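Cytokinin riboside 5'-monophosphate phosphoribohydrolase (Streptomyces coelicolor, PDB 5ZI9) belongs to the SLOG clan of Rossmann-like alpha/beta proteins and forms an assembly of six copies, with an extended N-terminal arm on each chain. Local coordinates at residues V21-R24 against V28-S31; T44-V47 against P51-V54; F61-G66 against N152-F157; F184-L189 against F198-F203; L189-K194 against E227-L232. All coordinates share one frame; numbering follows the deposited sequence.

Contact 1. Residues V21-R24 against V28-S31; sequences VLRR and VQES
Arg-23 and Gln-29 meet as two flat polar groups, with guanidinium and amide stacked and their planes 12° apart. Gln-29 OE1 lies over one face of the guanidinium, displaced toward its rim, 3.5 Å from Arg-23 NH1. Gln-29 CD is 3.7 Å from Arg-23 CZ across the stack. The oxygen sits above the plane, and the pair is a polar stack without a hydrogen bond. A bend at chi3 (130°) turns the flat end of Arg-23 to the amide. Its NE is hydrogen-bonded to Gln-27 O, which limits the rotation of the group. Gln-29 NE2 makes a weak hydrogen bond to a citrate anion.

The rest is van der Waals packing by Val-28. Its CG2 rests against the backbone, 3.4 Å from Arg-23 O, and is 4.1 Å from Arg-23 CB.

Strand 21-24 forms a two-stranded antiparallel hairpin with strand 15-18. Gln-16 on that strand joins both segments, through backbone bonds to Arg-23 and through its OE1 to Gln-29 N. Leu-22 continues the sheet into an antiparallel strand of the second subunit. The loop 28-31 then leads from the hairpin to helix 33-39.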
# COMPACT_ATOMS: atom_id res chain seq x y z
N VAL B 21 17.00 -10.94 2.75
CA VAL B 21 16.90 -12.38 2.68
C VAL B 21 18.29 -13.06 2.50
O VAL B 21 19.10 -12.59 1.73
CB VAL B 21 15.96 -12.78 1.52
CG1 VAL B 21 15.60 -14.27 1.59
CG2 VAL B 21 14.69 -11.98 1.60
N LEU B 22 18.53 -14.16 3.21
CA LEU B 22 19.75 -14.98 3.08
C LEU B 22 19.38 -16.36 2.55
O LEU B 22 18.53 -17.02 3.09
CB LEU B 22 20.39 -15.18 4.43
CG LEU B 22 21.91 -15.23 4.61
CD1 LEU B 22 22.29 -16.18 5.74
CD2 LEU B 22 22.65 -15.64 3.35
N ARG B 23 20.01 -16.80 1.47
CA ARG B 23 19.82 -18.17 1.00
C ARG B 23 21.15 -18.85 0.87
O ARG B 23 22.09 -18.30 0.26
CB ARG B 23 19.12 -18.17 -0.32
CG ARG B 23 17.73 -17.60 -0.22
CD ARG B 23 17.11 -17.57 -1.59
NE ARG B 23 15.81 -18.18 -1.44
CZ ARG B 23 14.66 -17.52 -1.43
NH1 ARG B 23 14.60 -16.19 -1.63
NH2 ARG B 23 13.56 -18.22 -1.28
N ARG B 24 21.25 -20.02 1.49
CA ARG B 24 22.47 -20.83 1.41
C ARG B 24 22.18 -22.22 0.92
O ARG B 24 21.08 -22.78 1.14
CB ARG B 24 23.10 -20.92 2.78
CG ARG B 24 23.93 -19.74 3.16
CD ARG B 24 24.44 -19.92 4.56
NE ARG B 24 25.14 -18.76 5.11
CZ ARG B 24 25.13 -18.38 6.39
NH1 ARG B 24 24.41 -19.01 7.33
NH2 ARG B 24 25.84 -17.35 6.74
N VAL B 28 19.26 -21.81 -1.93
CA VAL B 28 19.52 -20.93 -3.09
C VAL B 28 18.60 -21.27 -4.28
O VAL B 28 18.34 -22.43 -4.56
CB VAL B 28 21.00 -21.02 -3.51
CG1 VAL B 28 21.26 -20.67 -4.98
CG2 VAL B 28 21.86 -20.16 -2.58
N GLN B 29 18.10 -20.28 -4.99
CA GLN B 29 17.20 -20.59 -6.09
C GLN B 29 17.95 -20.77 -7.39
O GLN B 29 19.01 -20.21 -7.57
CB GLN B 29 16.16 -19.51 -6.23
CG GLN B 29 15.13 -19.57 -5.12
CD GLN B 29 14.29 -18.31 -5.07
OE1 GLN B 29 14.82 -17.18 -5.00
NE2 GLN B 29 12.97 -18.49 -5.14
N GLU B 30 17.33 -21.51 -8.31
CA GLU B 30 17.96 -21.83 -9.61
C GLU B 30 17.71 -20.77 -10.67
O GLU B 30 18.43 -20.70 -11.65
CB GLU B 30 17.55 -23.21 -10.13
CG GLU B 30 16.47 -23.97 -9.32
CD GLU B 30 16.44 -25.47 -9.63
OE1 GLU B 30 17.48 -26.14 -9.38
OE2 GLU B 30 15.40 -25.97 -10.12
N SER B 31 16.68 -19.96 -10.49
CA SER B 31 16.40 -18.83 -11.37
C SER B 31 16.57 -17.56 -10.60
O SER B 31 16.47 -17.56 -9.36
CB SER B 31 14.97 -18.90 -11.91
OG SER B 31 14.02 -18.91 -10.86

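Contact 2. Residues T44-V47 against P51-V54; sequences TDWV and PWRV
Trp-46 O has two neighbours: Thr-49 OG1 is hydrogen-bonded to it, and Trp-52 CB packs 3.3 Å from it. No hydrogen bond links the two segments themselves. Their main contact is a T-shaped pair of indoles. Trp-46 presents its edge to the face of Trp-52, with the planes at 74° and the six-membered ring centroids 4.8 Å apart. The touching atom is Trp-46 CZ3. It stands over the centre of the Trp-52 ring system and comes within 3.6 Å of Trp-52 CE2. Trp-46 CE3 follows along the same edge, 3.8 Å from Trp-52 CD2.

The torsions bring the two rings together. CG of Trp-46 lies between the backbone N and the carbonyl carbon (chi1 55°), while CG of Trp-52 is anti to its backbone N (chi1 -177°). The two side chains then run side by side in the same direction. Val-47 adds to the same face of Trp-52, with its CG1 4.2 Å from Trp-52 NE1. Val-47 O is also near, 3.6 Å from Trp-52 CD1.

Ala-69 of the fourth subunit packs on Trp-46 and Val-47, and Gly-66 of that subunit packs on Trp-52. Pro-51 rests on Trp-46 of the fifth subunit. Within the chain, the contact folds the 3-10 turn between helix 33-39 and helix 50-67 back onto the first turn of helix 50-67.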
# COMPACT_ATOMS: atom_id res chain seq x y z
N THR B 44 -4.30 -14.73 -15.33
CA THR B 44 -4.56 -13.35 -14.96
C THR B 44 -6.00 -13.16 -14.45
O THR B 44 -6.64 -12.17 -14.75
CB THR B 44 -4.37 -12.45 -16.18
OG1 THR B 44 -5.28 -12.88 -17.20
CG2 THR B 44 -2.94 -12.49 -16.69
N ASP B 45 -6.49 -14.10 -13.68
CA ASP B 45 -7.76 -13.94 -13.01
C ASP B 45 -7.79 -12.73 -12.10
O ASP B 45 -8.80 -12.04 -12.03
CB ASP B 45 -8.01 -15.13 -12.08
CG ASP B 45 -8.09 -16.42 -12.82
OD1 ASP B 45 -8.97 -16.54 -13.71
OD2 ASP B 45 -7.23 -17.29 -12.52
N TRP B 46 -6.70 -12.57 -11.34
CA TRP B 46 -6.55 -11.54 -10.32
C TRP B 46 -6.93 -10.13 -10.79
O TRP B 46 -7.45 -9.37 -9.97
CB TRP B 46 -5.13 -11.57 -9.75
CG TRP B 46 -4.06 -11.45 -10.82
CD1 TRP B 46 -3.42 -12.48 -11.47
CD2 TRP B 46 -3.55 -10.22 -11.41
NE1 TRP B 46 -2.55 -11.98 -12.39
CE2 TRP B 46 -2.60 -10.61 -12.39
CE3 TRP B 46 -3.81 -8.84 -11.19
CZ2 TRP B 46 -1.89 -9.67 -13.16
CZ3 TRP B 46 -3.10 -7.92 -11.94
CH2 TRP B 46 -2.15 -8.33 -12.93
N VAL B 47 -6.71 -9.78 -12.08
CA VAL B 47 -7.08 -8.40 -12.52
C VAL B 47 -8.56 -8.13 -12.40
O VAL B 47 -8.98 -6.95 -12.45
CB VAL B 47 -6.77 -8.01 -13.97
CG1 VAL B 47 -5.36 -7.59 -14.12
CG2 VAL B 47 -7.09 -9.13 -14.93
N PRO B 51 -9.72 -7.33 -4.60
CA PRO B 51 -8.47 -6.93 -3.97
C PRO B 51 -7.62 -6.13 -4.93
O PRO B 51 -7.01 -5.20 -4.51
CB PRO B 51 -7.77 -8.26 -3.68
CG PRO B 51 -8.86 -9.20 -3.58
CD PRO B 51 -9.85 -8.79 -4.62
N TRP B 52 -7.61 -6.48 -6.22
CA TRP B 52 -6.89 -5.70 -7.21
C TRP B 52 -7.60 -4.38 -7.51
O TRP B 52 -6.97 -3.40 -7.83
CB TRP B 52 -6.72 -6.51 -8.51
CG TRP B 52 -5.94 -5.76 -9.53
CD1 TRP B 52 -6.43 -5.12 -10.63
CD2 TRP B 52 -4.53 -5.50 -9.52
NE1 TRP B 52 -5.41 -4.51 -11.33
CE2 TRP B 52 -4.24 -4.71 -10.66
CE3 TRP B 52 -3.49 -5.86 -8.67
CZ2 TRP B 52 -2.95 -4.29 -10.96
CZ3 TRP B 52 -2.22 -5.44 -8.97
CH2 TRP B 52 -1.96 -4.65 -10.10
N ARG B 53 -8.91 -4.38 -7.48
CA ARG B 53 -9.65 -3.16 -7.69
C ARG B 53 -9.35 -2.13 -6.64
O ARG B 53 -9.30 -0.98 -6.91
CB ARG B 53 -11.15 -3.42 -7.71
CG ARG B 53 -11.63 -4.11 -9.00
CD ARG B 53 -13.13 -3.98 -9.04
NE ARG B 53 -13.65 -4.58 -10.25
CZ ARG B 53 -14.01 -5.84 -10.39
NH1 ARG B 53 -14.42 -6.27 -11.56
NH2 ARG B 53 -13.97 -6.68 -9.37
N VAL B 54 -9.15 -2.60 -5.43
CA VAL B 54 -8.79 -1.75 -4.32
C VAL B 54 -7.45 -1.03 -4.57
O VAL B 54 -7.27 0.11 -4.17
CB VAL B 54 -8.84 -2.59 -3.01
CG1 VAL B 54 -7.54 -2.58 -2.27
CG2 VAL B 54 -9.90 -2.05 -2.10

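Contact 3. Residues F61-G66 against N152-F157; sequences FIEGFG and NFRYFF
Glu-63 and Arg-154 form a salt bridge, with Glu-63 OE1 3.2 Å from Arg-154 NH1. The oxygen comes to the edge of the guanidinium, near its plane. The carboxylate is turned by 40° against that plane, and one oxygen alone makes the approach. The two side chains cross at about a right angle. Bends at chi2 and chi3 of Arg-154 bring the edge of its guanidinium to Glu-63 OE1.

Phe-153, at the end of strand 149-153, brings its ring near Gly-64, where the helix carries no side chain. The next shell holds the arginine in place. Glu-60, one turn before Gly-64 on helix 50-67, takes Arg-154 NE in a second salt bridge through OE2, and its OE1 accepts a hydrogen bond from Tyr-155 N, the N-cap residue of helix 156-165.

The strongest polar partner of Arg-154 lies across an interface: its NH2 forms a salt bridge with Glu-63 of the fourth subunit, whose carboxylate comes close to that of Glu-63 in this chain. Arg-154 pairs with both glutamates, and its positive charge probably offsets their repulsion at this junction.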
# COMPACT_ATOMS: atom_id res chain seq x y z
N PHE B 61 -6.86 7.76 -6.44
CA PHE B 61 -6.73 8.77 -5.39
C PHE B 61 -5.36 9.41 -5.43
O PHE B 61 -5.25 10.62 -5.32
CB PHE B 61 -6.89 8.19 -4.00
CG PHE B 61 -8.28 8.11 -3.56
CD1 PHE B 61 -8.94 9.25 -3.17
CD2 PHE B 61 -8.93 6.90 -3.51
CE1 PHE B 61 -10.25 9.18 -2.75
CE2 PHE B 61 -10.22 6.81 -3.07
CZ PHE B 61 -10.90 7.96 -2.69
N ILE B 62 -4.33 8.56 -5.51
CA ILE B 62 -2.98 9.07 -5.55
C ILE B 62 -2.79 10.01 -6.71
O ILE B 62 -2.14 11.02 -6.52
CB ILE B 62 -1.92 7.95 -5.56
CG1 ILE B 62 -1.85 7.34 -4.16
CG2 ILE B 62 -0.53 8.48 -5.94
CD1 ILE B 62 -1.41 5.92 -4.15
N GLU B 63 -3.33 9.66 -7.88
CA GLU B 63 -3.17 10.46 -9.10
C GLU B 63 -3.88 11.78 -8.95
O GLU B 63 -3.35 12.83 -9.32
CB GLU B 63 -3.71 9.71 -10.30
CG GLU B 63 -2.75 8.65 -10.82
CD GLU B 63 -3.41 7.37 -11.33
OE1 GLU B 63 -4.52 7.40 -11.91
OE2 GLU B 63 -2.77 6.31 -11.13
N GLY B 64 -5.09 11.74 -8.40
CA GLY B 64 -5.84 12.95 -8.11
C GLY B 64 -5.08 13.92 -7.22
O GLY B 64 -4.88 15.05 -7.60
N PHE B 65 -4.61 13.49 -6.06
CA PHE B 65 -3.95 14.38 -5.14
C PHE B 65 -2.66 14.95 -5.69
O PHE B 65 -2.21 16.02 -5.29
CB PHE B 65 -3.62 13.63 -3.87
CG PHE B 65 -4.81 13.16 -3.11
CD1 PHE B 65 -6.08 13.60 -3.41
CD2 PHE B 65 -4.65 12.29 -2.03
CE1 PHE B 65 -7.16 13.19 -2.67
CE2 PHE B 65 -5.73 11.89 -1.29
CZ PHE B 65 -6.98 12.34 -1.61
N GLY B 66 -2.03 14.18 -6.56
CA GLY B 66 -0.79 14.54 -7.17
C GLY B 66 -1.07 15.63 -8.16
O GLY B 66 -0.33 16.62 -8.16
N ASN B 152 -9.69 12.78 -16.08
CA ASN B 152 -10.84 11.91 -16.28
C ASN B 152 -10.77 10.78 -15.29
O ASN B 152 -9.91 9.88 -15.42
CB ASN B 152 -10.76 11.32 -17.65
CG ASN B 152 -10.92 12.34 -18.72
OD1 ASN B 152 -12.01 12.87 -18.87
ND2 ASN B 152 -9.85 12.63 -19.45
N PHE B 153 -11.65 10.84 -14.30
CA PHE B 153 -11.72 9.79 -13.28
C PHE B 153 -12.51 8.64 -13.81
O PHE B 153 -13.46 8.83 -14.58
CB PHE B 153 -12.42 10.29 -12.00
CG PHE B 153 -11.61 11.26 -11.24
CD1 PHE B 153 -11.64 12.60 -11.59
CD2 PHE B 153 -10.79 10.84 -10.20
CE1 PHE B 153 -10.88 13.52 -10.90
CE2 PHE B 153 -10.00 11.74 -9.50
CZ PHE B 153 -10.04 13.09 -9.87
N ARG B 154 -12.15 7.44 -13.35
CA ARG B 154 -13.01 6.30 -13.63
C ARG B 154 -13.83 5.79 -12.46
O ARG B 154 -14.87 5.14 -12.67
CB ARG B 154 -12.26 5.22 -14.42
CG ARG B 154 -11.11 4.58 -13.73
CD ARG B 154 -9.87 4.53 -14.61
NE ARG B 154 -8.77 5.04 -13.80
CZ ARG B 154 -7.49 4.66 -13.88
NH1 ARG B 154 -6.59 5.26 -13.07
NH2 ARG B 154 -7.09 3.72 -14.74
N TYR B 155 -13.48 6.20 -11.25
CA TYR B 155 -14.31 5.92 -10.10
C TYR B 155 -15.07 7.15 -9.59
O TYR B 155 -14.49 8.06 -9.03
CB TYR B 155 -13.48 5.31 -8.99
CG TYR B 155 -12.71 4.12 -9.45
CD1 TYR B 155 -13.35 2.91 -9.69
CD2 TYR B 155 -11.35 4.21 -9.70
CE1 TYR B 155 -12.64 1.83 -10.14
CE2 TYR B 155 -10.63 3.13 -10.15
CZ TYR B 155 -11.28 1.94 -10.37
OH TYR B 155 -10.58 0.85 -10.84
N PHE B 156 -16.37 7.12 -9.81
CA PHE B 156 -17.35 8.10 -9.33
C PHE B 156 -17.09 8.66 -7.94
O PHE B 156 -17.13 9.87 -7.70
CB PHE B 156 -18.71 7.40 -9.33
CG PHE B 156 -19.87 8.33 -9.36
CD1 PHE B 156 -20.21 9.05 -10.54
CD2 PHE B 156 -20.70 8.48 -8.23
CE1 PHE B 156 -21.32 9.91 -10.58
CE2 PHE B 156 -21.81 9.35 -8.27
CZ PHE B 156 -22.11 10.05 -9.44
N PHE B 157 -16.80 7.75 -7.02
CA PHE B 157 -16.70 8.03 -5.60
C PHE B 157 -15.37 8.60 -5.23
O PHE B 157 -15.24 9.25 -4.22
CB PHE B 157 -17.02 6.77 -4.85
CG PHE B 157 -18.44 6.36 -5.08
CD1 PHE B 157 -19.45 6.88 -4.27
CD2 PHE B 157 -18.80 5.54 -6.17
CE1 PHE B 157 -20.78 6.54 -4.49
CE2 PHE B 157 -20.13 5.22 -6.40
CZ PHE B 157 -21.11 5.70 -5.54

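Contact 4. Residues F184-L189 against F198-F203; sequences FEALTL and FPIVLF
Ile-200 is directed toward the helix and meets Ala-186 and Leu-187 through its CD1. CG1 is anti to the carbonyl carbon (chi1 -63°) and chi2 is extended at 164°, which carries CD1 onto the backbone between Ala-186 and Leu-187. CD1 is 3.8 Å from Ala-186 CB, and 3.9 Å from Leu-187 N. The Ala-186 methyl and the helix backbone form the surface on which the isoleucine tip lies.

Leu-187 is turned differently. Its CB leaves the helix away from the strand, but the branch swings back and CD2 comes within 4.0 Å of Ile-200 CD1. The two side chains cross obliquely, methyl against methyl.

The CB of Phe-198 is also directed toward the helix. Its CE2 is 4.3 Å from Ala-186 CB, with the methyl set obliquely to the ring. The ring has a second partner in Phe-170, with which it forms an edge-to-face pair. The side-chain contacts are apolar, and no hydrogen bond joins the two segments.

The contact belongs to a beta-alpha-beta unit made of strand 167-172, helix 177-191 and strand 200-203. Helix 177-191 packs on one face of the parallel sheet, where its Leu-183 touches both Ile-200 and Leu-202. Strand 200-203 lies between strands 167-172 and 234-236, and on the sheet's other face Val-201 meets helix 239-249.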
# COMPACT_ATOMS: atom_id res chain seq x y z
N PHE B 184 -27.39 17.80 -2.73
CA PHE B 184 -27.80 17.18 -1.48
C PHE B 184 -26.68 16.51 -0.69
O PHE B 184 -26.80 16.35 0.50
CB PHE B 184 -29.01 16.29 -1.71
CG PHE B 184 -30.29 17.09 -1.90
CD1 PHE B 184 -30.81 17.84 -0.85
CD2 PHE B 184 -30.94 17.12 -3.12
CE1 PHE B 184 -31.97 18.59 -1.01
CE2 PHE B 184 -32.09 17.87 -3.29
CZ PHE B 184 -32.61 18.60 -2.23
N GLU B 185 -25.57 16.22 -1.33
CA GLU B 185 -24.38 15.72 -0.66
C GLU B 185 -23.74 16.80 0.22
O GLU B 185 -23.37 16.54 1.36
CB GLU B 185 -23.41 15.32 -1.75
CG GLU B 185 -22.22 14.46 -1.40
CD GLU B 185 -21.60 13.90 -2.67
OE1 GLU B 185 -20.45 14.30 -3.04
OE2 GLU B 185 -22.32 13.11 -3.34
N ALA B 186 -23.57 17.99 -0.36
CA ALA B 186 -23.02 19.13 0.34
C ALA B 186 -23.92 19.56 1.48
O ALA B 186 -23.46 19.88 2.59
CB ALA B 186 -22.80 20.27 -0.64
N LEU B 187 -25.21 19.54 1.22
CA LEU B 187 -26.15 19.84 2.22
C LEU B 187 -26.04 18.92 3.43
O LEU B 187 -26.00 19.43 4.55
CB LEU B 187 -27.55 19.84 1.66
CG LEU B 187 -27.93 21.12 0.92
CD1 LEU B 187 -29.25 20.92 0.22
CD2 LEU B 187 -28.07 22.29 1.88
N THR B 188 -25.93 17.61 3.24
CA THR B 188 -25.95 16.73 4.42
C THR B 188 -24.60 16.79 5.11
O THR B 188 -24.51 16.73 6.34
CB THR B 188 -26.53 15.29 4.21
OG1 THR B 188 -25.52 14.28 4.22
CG2 THR B 188 -27.34 15.24 2.99
N LEU B 189 -23.56 17.01 4.33
CA LEU B 189 -22.25 17.20 4.87
C LEU B 189 -22.24 18.40 5.78
O LEU B 189 -21.62 18.37 6.83
CB LEU B 189 -21.21 17.33 3.76
CG LEU B 189 -20.72 16.02 3.13
CD1 LEU B 189 -19.92 16.29 1.86
CD2 LEU B 189 -19.85 15.23 4.10
N PHE B 198 -18.97 26.36 4.59
CA PHE B 198 -19.05 25.82 3.25
C PHE B 198 -20.33 26.33 2.62
O PHE B 198 -21.37 25.67 2.65
CB PHE B 198 -19.02 24.31 3.29
CG PHE B 198 -18.61 23.67 1.99
CD1 PHE B 198 -17.27 23.44 1.72
CD2 PHE B 198 -19.58 23.27 1.05
CE1 PHE B 198 -16.91 22.86 0.53
CE2 PHE B 198 -19.23 22.67 -0.13
CZ PHE B 198 -17.89 22.46 -0.39
N PRO B 199 -20.26 27.55 2.05
CA PRO B 199 -21.37 28.17 1.41
C PRO B 199 -21.86 27.40 0.23
O PRO B 199 -21.04 26.97 -0.62
CB PRO B 199 -20.80 29.50 0.91
CG PRO B 199 -19.34 29.31 0.87
CD PRO B 199 -19.06 28.42 2.03
N ILE B 200 -23.17 27.26 0.16
CA ILE B 200 -23.84 26.60 -0.94
C ILE B 200 -24.83 27.60 -1.52
O ILE B 200 -25.72 28.03 -0.83
CB ILE B 200 -24.58 25.36 -0.44
CG1 ILE B 200 -23.61 24.35 0.14
CG2 ILE B 200 -25.35 24.67 -1.54
CD1 ILE B 200 -24.29 23.31 0.99
N VAL B 201 -24.70 27.92 -2.80
CA VAL B 201 -25.55 28.91 -3.44
C VAL B 201 -26.25 28.31 -4.65
O VAL B 201 -25.59 27.81 -5.54
CB VAL B 201 -24.67 30.10 -3.94
CG1 VAL B 201 -25.48 31.13 -4.73
CG2 VAL B 201 -23.88 30.75 -2.77
N LEU B 202 -27.56 28.42 -4.74
CA LEU B 202 -28.27 27.98 -5.96
C LEU B 202 -28.58 29.18 -6.84
O LEU B 202 -29.00 30.18 -6.36
CB LEU B 202 -29.58 27.27 -5.62
CG LEU B 202 -29.72 26.36 -4.39
CD1 LEU B 202 -30.92 25.45 -4.58
CD2 LEU B 202 -28.51 25.50 -4.11
N PHE B 203 -28.40 29.06 -8.14
CA PHE B 203 -28.69 30.13 -9.05
C PHE B 203 -29.96 29.80 -9.82
O PHE B 203 -30.01 28.77 -10.45
CB PHE B 203 -27.54 30.31 -10.01
CG PHE B 203 -27.62 31.59 -10.77
CD1 PHE B 203 -28.40 31.69 -11.94
CD2 PHE B 203 -26.97 32.72 -10.30
CE1 PHE B 203 -28.50 32.89 -12.63
CE2 PHE B 203 -27.06 33.92 -11.00
CZ PHE B 203 -27.82 34.00 -12.16

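Contact 5. Residues L189-K194 against E227-L232; sequences LVQTQK and EKDLML
Gln-191 touches both Leu-232 and Asp-229 along its length. CB is 4.0 Å from Leu-232 CD1. CG is anti to the backbone N (chi1 -175°), and the chain runs extended toward Asp-229. CG passes 3.8 Å from Asp-229 OD1. At the tip, NE2 gives a weak hydrogen bond to Asp-229 OD2, 2.9 Å long and bent to 143°. The amide and carboxylate planes stand 76° apart. The other end of the amide, OE1, is hydrogen-bonded to a citrate anion, probably from the crystallisation liquor.

Asp-229 OD2 has a stronger partner in the backbone N of Ala-226. That bond probably holds the carboxylate in position for Gln-191. Beside the polar pair, Val-190 and Leu-232 lie alongside each other, running in opposite senses. Val-190 CG1 is 3.6 Å from Leu-232 CD2.

The 3-10 turn 227-229 and the residues after it lead into strand 234-236, so the contact fastens that approach to the C-terminal end of helix 177-191. There Gln-193 N bonds to Val-190 O, and Lys-194 N makes a weak bond to Leu-189 O. With the positive phi of Gln-193, these bonds form the Schellman motif that ends the helix.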
# COMPACT_ATOMS: atom_id res chain seq x y z
N LEU B 189 -23.56 17.01 4.33
CA LEU B 189 -22.25 17.20 4.87
C LEU B 189 -22.24 18.40 5.78
O LEU B 189 -21.62 18.37 6.83
CB LEU B 189 -21.21 17.33 3.76
CG LEU B 189 -20.72 16.02 3.13
CD1 LEU B 189 -19.92 16.29 1.86
CD2 LEU B 189 -19.85 15.23 4.10
N VAL B 190 -22.95 19.47 5.39
CA VAL B 190 -22.99 20.68 6.20
C VAL B 190 -23.97 20.51 7.37
O VAL B 190 -23.63 20.88 8.51
CB VAL B 190 -23.26 21.92 5.32
CG1 VAL B 190 -23.84 23.09 6.09
CG2 VAL B 190 -21.95 22.34 4.66
N GLN B 191 -25.14 19.95 7.10
CA GLN B 191 -26.11 19.64 8.15
C GLN B 191 -25.54 18.76 9.25
O GLN B 191 -25.83 18.95 10.40
CB GLN B 191 -27.33 18.93 7.58
CG GLN B 191 -28.44 18.68 8.61
CD GLN B 191 -29.57 17.81 8.08
OE1 GLN B 191 -29.33 16.71 7.56
NE2 GLN B 191 -30.80 18.29 8.21
N THR B 192 -24.74 17.77 8.91
CA THR B 192 -24.20 16.88 9.93
C THR B 192 -22.92 17.40 10.57
O THR B 192 -22.37 16.76 11.46
CB THR B 192 -23.89 15.52 9.32
OG1 THR B 192 -22.96 15.71 8.25
CG2 THR B 192 -25.19 14.85 8.84
N GLN B 193 -22.44 18.53 10.06
CA GLN B 193 -21.25 19.23 10.54
C GLN B 193 -19.98 18.47 10.29
O GLN B 193 -19.02 18.68 10.98
CB GLN B 193 -21.39 19.63 12.00
CG GLN B 193 -22.76 20.22 12.30
CD GLN B 193 -22.79 21.02 13.58
OE1 GLN B 193 -22.50 20.51 14.67
NE2 GLN B 193 -23.14 22.29 13.45
N LYS B 194 -19.98 17.62 9.26
CA LYS B 194 -18.75 17.01 8.73
C LYS B 194 -17.96 18.02 7.96
O LYS B 194 -16.77 17.85 7.76
CB LYS B 194 -19.02 15.82 7.80
CG LYS B 194 -18.84 14.48 8.51
CD LYS B 194 -17.90 13.52 7.79
CE LYS B 194 -17.14 12.66 8.80
NZ LYS B 194 -15.82 13.20 9.25
N GLU B 227 -36.41 24.12 10.05
CA GLU B 227 -36.43 25.34 9.22
C GLU B 227 -35.02 25.95 9.04
O GLU B 227 -34.68 26.39 7.95
CB GLU B 227 -37.37 26.39 9.77
CG GLU B 227 -37.75 27.43 8.73
CD GLU B 227 -38.92 27.01 7.86
OE1 GLU B 227 -40.00 26.67 8.39
OE2 GLU B 227 -38.76 27.04 6.62
N LYS B 228 -34.21 25.94 10.10
CA LYS B 228 -32.83 26.43 10.02
C LYS B 228 -31.94 25.63 9.05
O LYS B 228 -30.87 26.10 8.69
CB LYS B 228 -32.16 26.45 11.41
CG LYS B 228 -32.78 27.36 12.49
CD LYS B 228 -31.71 28.06 13.36
CE LYS B 228 -31.93 27.97 14.88
NZ LYS B 228 -32.80 29.02 15.48
N ASP B 229 -32.36 24.42 8.67
CA ASP B 229 -31.64 23.59 7.68
C ASP B 229 -31.77 24.15 6.25
O ASP B 229 -30.91 23.88 5.39
CB ASP B 229 -32.11 22.11 7.71
CG ASP B 229 -31.69 21.35 8.98
OD1 ASP B 229 -30.64 21.63 9.60
OD2 ASP B 229 -32.43 20.44 9.39
N LEU B 230 -32.83 24.92 6.00
CA LEU B 230 -33.02 25.65 4.72
C LEU B 230 -32.20 26.94 4.59
O LEU B 230 -32.15 27.52 3.52
CB LEU B 230 -34.51 25.94 4.52
CG LEU B 230 -35.43 24.71 4.57
CD1 LEU B 230 -36.75 24.96 3.87
CD2 LEU B 230 -34.76 23.52 3.90
N MET B 231 -31.51 27.34 5.66
CA MET B 231 -30.56 28.43 5.66
C MET B 231 -29.16 28.00 5.22
O MET B 231 -28.24 28.83 5.14
CB MET B 231 -30.41 28.96 7.07
CG MET B 231 -31.69 29.19 7.81
SD MET B 231 -32.03 30.93 7.84
CE MET B 231 -32.93 31.04 6.29
N LEU B 232 -28.98 26.71 4.98
CA LEU B 232 -27.67 26.16 4.59
C LEU B 232 -27.33 26.43 3.13
O LEU B 232 -26.22 26.14 2.70
CB LEU B 232 -27.58 24.66 4.91
CG LEU B 232 -27.82 24.32 6.39
CD1 LEU B 232 -27.84 22.81 6.57
CD2 LEU B 232 -26.74 24.96 7.25

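The five contacts run from the N-terminal arm into the Rossmann-like core. Contact 1 is remote, its centre about 49 Å from the centre of the chain and about 62 Å from the centre of contact 5. Contacts 2 and 3 share helix 50-67, with centres about 18 Å apart, and both meet the fourth subunit. Contacts 4 and 5 lie about 8 Å apart between centres, share Leu-189 and touch directly: Ile-200 CB is 3.6 Å from Leu-232 O. Contacts 3, 4 and 5 all reach the sixth subunit. Side chains of contacts 1, 2 and 5 each come within about 3 Å of a bound citrate, probably from the crystallisation liquor.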